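Putative cell adhesion protein (Parabacteroides distasonis, PDB 3LIU) probably serves as a fimbrial (pilus) subunit of the FimA/Mfa1 family that contributes to cell adhesion. Local coordinates at residues Ala41-Leu46 with Val169-Asp174; His85-Ala90 with Ser213-Glu218. All blocks are in the same frame, centred on the assembly; numbering follows the deposited sequence.

Contact 1: Ala41-Leu46 with Val169-Asp174; sequences ADVNTL and VPLVRD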
loop_
_atom_site.group_PDB
_atom_site.type_symbol
_atom_site.label_atom_id
_atom_site.label_comp_id
_atom_site.label_asym_id
_atom_site.label_seq_id
_atom_site.Cartn_x
_atom_site.Cartn_y
_atom_site.Cartn_z
ATOM N N ALA A 41 -6.986 10.800 -1.854
ATOM C CA ALA A 41 -6.151 11.668 -2.673
ATOM C C ALA A 41 -5.734 12.937 -1.927
ATOM O O ALA A 41 -5.056 13.793 -2.500
ATOM C CB ALA A 41 -6.885 12.050 -4.009
ATOM N N ASP A 42 -6.131 13.095 -0.664
ATOM C CA ASP A 42 -5.790 14.343 0.037
ATOM C C ASP A 42 -4.241 14.516 0.169
ATOM O O ASP A 42 -3.526 13.559 0.456
ATOM C CB ASP A 42 -6.392 14.418 1.448
ATOM C CG ASP A 42 -7.917 14.509 1.465
ATOM O OD1 ASP A 42 -8.561 14.677 0.407
ATOM O OD2 ASP A 42 -8.461 14.396 2.582
ATOM N N VAL A 43 -3.786 15.758 -0.011
ATOM C CA VAL A 43 -2.428 16.192 0.222
ATOM C C VAL A 43 -2.506 17.272 1.247
ATOM O O VAL A 43 -2.898 18.392 0.957
ATOM C CB VAL A 43 -1.803 16.699 -1.070
ATOM C CG1 VAL A 43 -0.462 17.343 -0.803
ATOM C CG2 VAL A 43 -1.727 15.510 -2.085
ATOM N N ASN A 44 -2.169 16.939 2.477
ATOM C CA ASN A 44 -2.290 17.900 3.588
ATOM C C ASN A 44 -0.971 18.603 3.898
ATOM O O ASN A 44 -0.913 19.799 4.124
ATOM C CB ASN A 44 -2.747 17.126 4.812
ATOM C CG ASN A 44 -4.058 16.467 4.597
ATOM O OD1 ASN A 44 -4.970 17.081 4.066
ATOM N ND2 ASN A 44 -4.181 15.215 5.023
ATOM N N THR A 45 0.110 17.835 3.900
ATOM C CA THR A 45 1.438 18.388 4.168
ATOM C C THR A 45 2.351 17.910 3.068
ATOM O O THR A 45 2.130 16.829 2.509
ATOM C CB THR A 45 2.037 17.935 5.537
ATOM O OG1 THR A 45 2.235 16.515 5.534
ATOM C CG2 THR A 45 1.160 18.345 6.743
ATOM N N LEU A 46 3.372 18.712 2.783
ATOM C CA LEU A 46 4.486 18.312 1.923
ATOM C C LEU A 46 5.818 18.468 2.645
ATOM O O LEU A 46 6.126 19.536 3.220
ATOM C CB LEU A 46 4.516 19.130 0.637
ATOM C CG LEU A 46 3.307 18.841 -0.254
ATOM C CD1 LEU A 46 3.307 19.840 -1.406
ATOM C CD2 LEU A 46 3.349 17.434 -0.797
ATOM N N VAL A 169 4.503 18.468 -10.061
ATOM C CA VAL A 169 5.194 17.215 -9.716
ATOM C C VAL A 169 4.184 16.143 -9.336
ATOM O O VAL A 169 3.378 16.355 -8.430
ATOM C CB VAL A 169 6.188 17.382 -8.577
ATOM C CG1 VAL A 169 7.025 16.073 -8.392
ATOM C CG2 VAL A 169 7.061 18.597 -8.869
ATOM N N PRO A 170 4.181 15.009 -10.068
ATOM C CA PRO A 170 3.268 13.911 -9.696
ATOM C C PRO A 170 3.733 13.203 -8.440
ATOM O O PRO A 170 4.940 13.129 -8.171
ATOM C CB PRO A 170 3.303 12.947 -10.907
ATOM C CG PRO A 170 4.405 13.359 -11.750
ATOM C CD PRO A 170 5.021 14.662 -11.225
ATOM N N LEU A 171 2.770 12.758 -7.647
ATOM C CA LEU A 171 3.031 11.974 -6.441
ATOM C C LEU A 171 2.401 10.616 -6.630
ATOM O O LEU A 171 1.358 10.522 -7.255
ATOM C CB LEU A 171 2.477 12.660 -5.195
ATOM C CG LEU A 171 2.951 14.079 -4.875
ATOM C CD1 LEU A 171 2.263 14.574 -3.575
ATOM C CD2 LEU A 171 4.482 14.198 -4.840
ATOM N N VAL A 172 3.052 9.570 -6.116
ATOM C CA VAL A 172 2.526 8.226 -6.150
ATOM C C VAL A 172 2.359 7.689 -4.748
ATOM O O VAL A 172 3.279 7.759 -3.947
ATOM C CB VAL A 172 3.422 7.279 -6.965
ATOM C CG1 VAL A 172 2.807 5.846 -6.975
ATOM C CG2 VAL A 172 3.587 7.814 -8.364
ATOM N N ARG A 173 1.186 7.140 -4.459
ATOM C CA ARG A 173 0.906 6.621 -3.115
ATOM C C ARG A 173 1.906 5.542 -2.724
ATOM O O ARG A 173 2.401 4.820 -3.566
ATOM C CB ARG A 173 -0.500 6.052 -3.011
ATOM C CG ARG A 173 -1.625 7.058 -3.171
ATOM C CD ARG A 173 -2.984 6.353 -3.037
ATOM N NE ARG A 173 -4.135 7.211 -3.353
ATOM C CZ ARG A 173 -4.557 7.533 -4.586
ATOM N NH1 ARG A 173 -3.923 7.115 -5.646
ATOM N NH2 ARG A 173 -5.632 8.303 -4.759
ATOM N N ASP A 174 2.172 5.446 -1.427
ATOM C CA ASP A 174 3.071 4.461 -0.882
ATOM C C ASP A 174 2.282 3.206 -0.407
ATOM O O ASP A 174 2.883 2.253 0.054
ATOM C CB ASP A 174 3.872 5.069 0.289
ATOM C CG ASP A 174 5.040 5.985 -0.160
ATOM O OD1 ASP A 174 5.229 6.266 -1.361
ATOM O OD2 ASP A 174 5.810 6.423 0.736
#

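Contact 2: His85-Ala90 with Ser213-Glu218; sequences HVVVVA and SVASTE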
loop_
_atom_site.group_PDB
_atom_site.type_symbol
_atom_site.label_atom_id
_atom_site.label_comp_id
_atom_site.label_asym_id
_atom_site.label_seq_id
_atom_site.Cartn_x
_atom_site.Cartn_y
_atom_site.Cartn_z
ATOM N N HIS A 85 19.338 17.290 -5.912
ATOM C CA HIS A 85 18.367 16.231 -6.017
ATOM C C HIS A 85 17.235 16.529 -5.024
ATOM O O HIS A 85 17.490 16.826 -3.870
ATOM C CB HIS A 85 19.020 14.893 -5.768
ATOM C CG HIS A 85 19.917 14.446 -6.876
ATOM N ND1 HIS A 85 21.252 14.181 -6.689
ATOM C CD2 HIS A 85 19.672 14.232 -8.191
ATOM C CE1 HIS A 85 21.793 13.815 -7.837
ATOM N NE2 HIS A 85 20.858 13.850 -8.767
ATOM N N VAL A 86 15.999 16.513 -5.522
ATOM C CA VAL A 86 14.817 16.949 -4.781
ATOM C C VAL A 86 13.800 15.832 -4.796
ATOM O O VAL A 86 13.541 15.262 -5.840
ATOM C CB VAL A 86 14.203 18.175 -5.453
ATOM C CG1 VAL A 86 12.961 18.641 -4.744
ATOM C CG2 VAL A 86 15.242 19.298 -5.549
ATOM N N VAL A 87 13.234 15.542 -3.629
ATOM C CA VAL A 87 12.163 14.571 -3.491
ATOM C C VAL A 87 11.071 15.153 -2.578
ATOM O O VAL A 87 11.347 15.877 -1.619
ATOM C CB VAL A 87 12.695 13.184 -3.002
ATOM C CG1 VAL A 87 13.605 13.325 -1.765
ATOM C CG2 VAL A 87 11.536 12.203 -2.729
ATOM N N VAL A 88 9.825 14.849 -2.896
ATOM C CA VAL A 88 8.703 15.380 -2.184
ATOM C C VAL A 88 7.935 14.218 -1.603
ATOM O O VAL A 88 7.634 13.247 -2.311
ATOM C CB VAL A 88 7.794 16.155 -3.149
ATOM C CG1 VAL A 88 6.568 16.750 -2.423
ATOM C CG2 VAL A 88 8.608 17.229 -3.845
ATOM N N VAL A 89 7.591 14.339 -0.321
ATOM C CA VAL A 89 6.767 13.384 0.370
ATOM C C VAL A 89 5.498 14.069 0.875
ATOM O O VAL A 89 5.547 15.045 1.614
ATOM C CB VAL A 89 7.519 12.734 1.583
ATOM C CG1 VAL A 89 6.541 11.787 2.381
ATOM C CG2 VAL A 89 8.758 11.948 1.102
ATOM N N ALA A 90 4.350 13.535 0.515
ATOM C CA ALA A 90 3.066 14.017 1.053
ATOM C C ALA A 90 2.649 13.234 2.277
ATOM O O ALA A 90 2.773 11.999 2.317
ATOM C CB ALA A 90 1.939 13.930 -0.020
ATOM N N SER A 213 9.792 1.716 2.696
ATOM C CA SER A 213 10.560 2.947 2.413
ATOM C C SER A 213 9.556 4.070 2.026
ATOM O O SER A 213 8.478 3.789 1.521
ATOM C CB SER A 213 11.559 2.704 1.263
ATOM O OG SER A 213 12.562 1.815 1.688
ATOM N N VAL A 214 9.925 5.322 2.246
ATOM C CA VAL A 214 9.034 6.432 1.971
ATOM C C VAL A 214 8.983 6.779 0.466
ATOM O O VAL A 214 7.970 7.263 -0.013
ATOM C CB VAL A 214 9.375 7.670 2.824
ATOM C CG1 VAL A 214 10.677 8.352 2.378
ATOM C CG2 VAL A 214 8.197 8.645 2.833
ATOM N N ALA A 215 10.075 6.563 -0.257
ATOM C CA ALA A 215 10.141 6.966 -1.662
ATOM C C ALA A 215 11.122 6.096 -2.409
ATOM O O ALA A 215 11.959 5.429 -1.773
ATOM C CB ALA A 215 10.495 8.427 -1.771
ATOM N N SER A 216 10.978 6.093 -3.746
ATOM C CA SER A 216 11.871 5.447 -4.678
ATOM C C SER A 216 12.544 6.467 -5.603
ATOM O O SER A 216 12.009 7.555 -5.861
ATOM C CB SER A 216 11.112 4.427 -5.536
ATOM O OG SER A 216 10.130 5.074 -6.308
ATOM N N THR A 217 13.696 6.087 -6.145
ATOM C CA THR A 217 14.436 6.941 -7.064
ATOM C C THR A 217 13.655 7.242 -8.332
ATOM O O THR A 217 13.557 8.408 -8.787
ATOM C CB THR A 217 15.766 6.286 -7.478
ATOM O OG1 THR A 217 16.600 6.191 -6.326
ATOM C CG2 THR A 217 16.446 7.123 -8.491
ATOM N N GLU A 218 13.082 6.188 -8.894
ATOM C CA GLU A 218 12.273 6.313 -10.075
ATOM C C GLU A 218 10.798 6.523 -9.707
ATOM O O GLU A 218 10.323 6.222 -8.592
ATOM C CB GLU A 218 12.447 5.091 -10.995
ATOM C CG GLU A 218 13.909 4.725 -11.368
ATOM C CD GLU A 218 14.671 5.873 -12.021
ATOM O OE1 GLU A 218 14.039 6.642 -12.778
ATOM O OE2 GLU A 218 15.903 6.000 -11.787
#

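Contact 1: Ala41-Leu46 with Val169-Asp174
Leu171 reaches across to Leu46 and Val43 with a single methyl: its CD1 lies 4.1 Å from CD2 of Leu46 and 4.4 Å from CG2 of Val43. The two leucine side chains lie at a slant to each other and touch through one methyl each. In Leu171 CG stands anti to the carbonyl carbon (chi1 -57°) and CD1 continues the extended chain, which carries that methyl furthest from its own backbone. The second point of touch is polar against apolar: NH2 of Arg173 comes 4.0 Å from both CA and CB of Ala41, with no hydrogen bond between the segments. Arg173 spans the gap because its chain is extended from CG to NE, with chi2 at -180°, and brings the guanidinium alongside the loop although its backbone stays well back, its CA 8.7 Å from CA of Ala41.

Partners further out hold these groups. The guanidinium is shared between a salt bridge from NH2 to Asp40, the residue just before Ala41, and NH1 bonds to Asn357 OD1 and the backbone oxygen of Trp392. Ala90 and Val88 of strand 82-90 touch both leucines, bringing them together on one side of that strand, while Met127 of strand 127-136 touches both Val43 and Arg173. Asn91 pins the loop leading into strand 45-52, its side chain bonding to Asp42 O and Asn44 N.

The segments thus join the approach to strand 45-52 with the first part of strand 172-185 in this member of the FimA/Mfa1 family. With 134 Å² buried in all and no direct bond, the contact combines a small patch of methyl contacts with a buried arginine whose charge is probably balanced at least in part by Asp40, so the electrostatic tie passes through the neighbour of Ala41.

Contact 2: His85-Ala90 with Ser213-Glu218
Val89 and Val214 make the tight end of this contact. CG2 of Val214 sits between the two methyls of Val89, 3.6 Å from CG1 and 3.8 Å from CG2, so one branch meets a forked end. With chi1 of Val214 at 72°, its CG2 extends away from the backbone N and reaches Val89. Two residues back along the strand, Val87 meets Ala215 more lightly: in the conformer described here its CG2 is 4.0 Å from CB of Ala215, a contact that is doubtful because Val87 has a second conformer.

Beyond Ala215 the loop diverges from the strand. Ser216 and Thr217 point away from it, and Thr217 and Glu218 are exposed. Here OG of Ser216 donates to the backbone oxygen of Glu218 at 2.6 Å, in the carbonyl plane with a C=O...OG angle of 159°.

No hydrogen bond joins the segments directly, but Val214 O bonds to Ser128 OG. Phe109 of helix 106-110 touches Val87 and Val89, and Thr126 touches Val89 and Val214. The loop after strand 193-213 therefore packs on strand 82-90 beside that helix, with strand 127-136 adjoining both segments.

Both contacts are buried and border strand 82-90, on its two sides. Contact 2 rests directly on Val87 and Val89, whereas the leucines of contact 1 reach Val88 and Ala90; CD1 of Leu171 lies 3.6 Å from CB of Ala90. Strands 45-52 and 82-90 are neighbours, so the two contacts share a framework, with centres about 11 Å apart. Their chemistry differs. Contact 1 joins the approach to one strand with the first part of another and adds a buried arginine with an acidic partner, while contact 2 is wholly aliphatic across its interface and runs out into an exposed loop. Each holds together parts of the chain far apart in sequence.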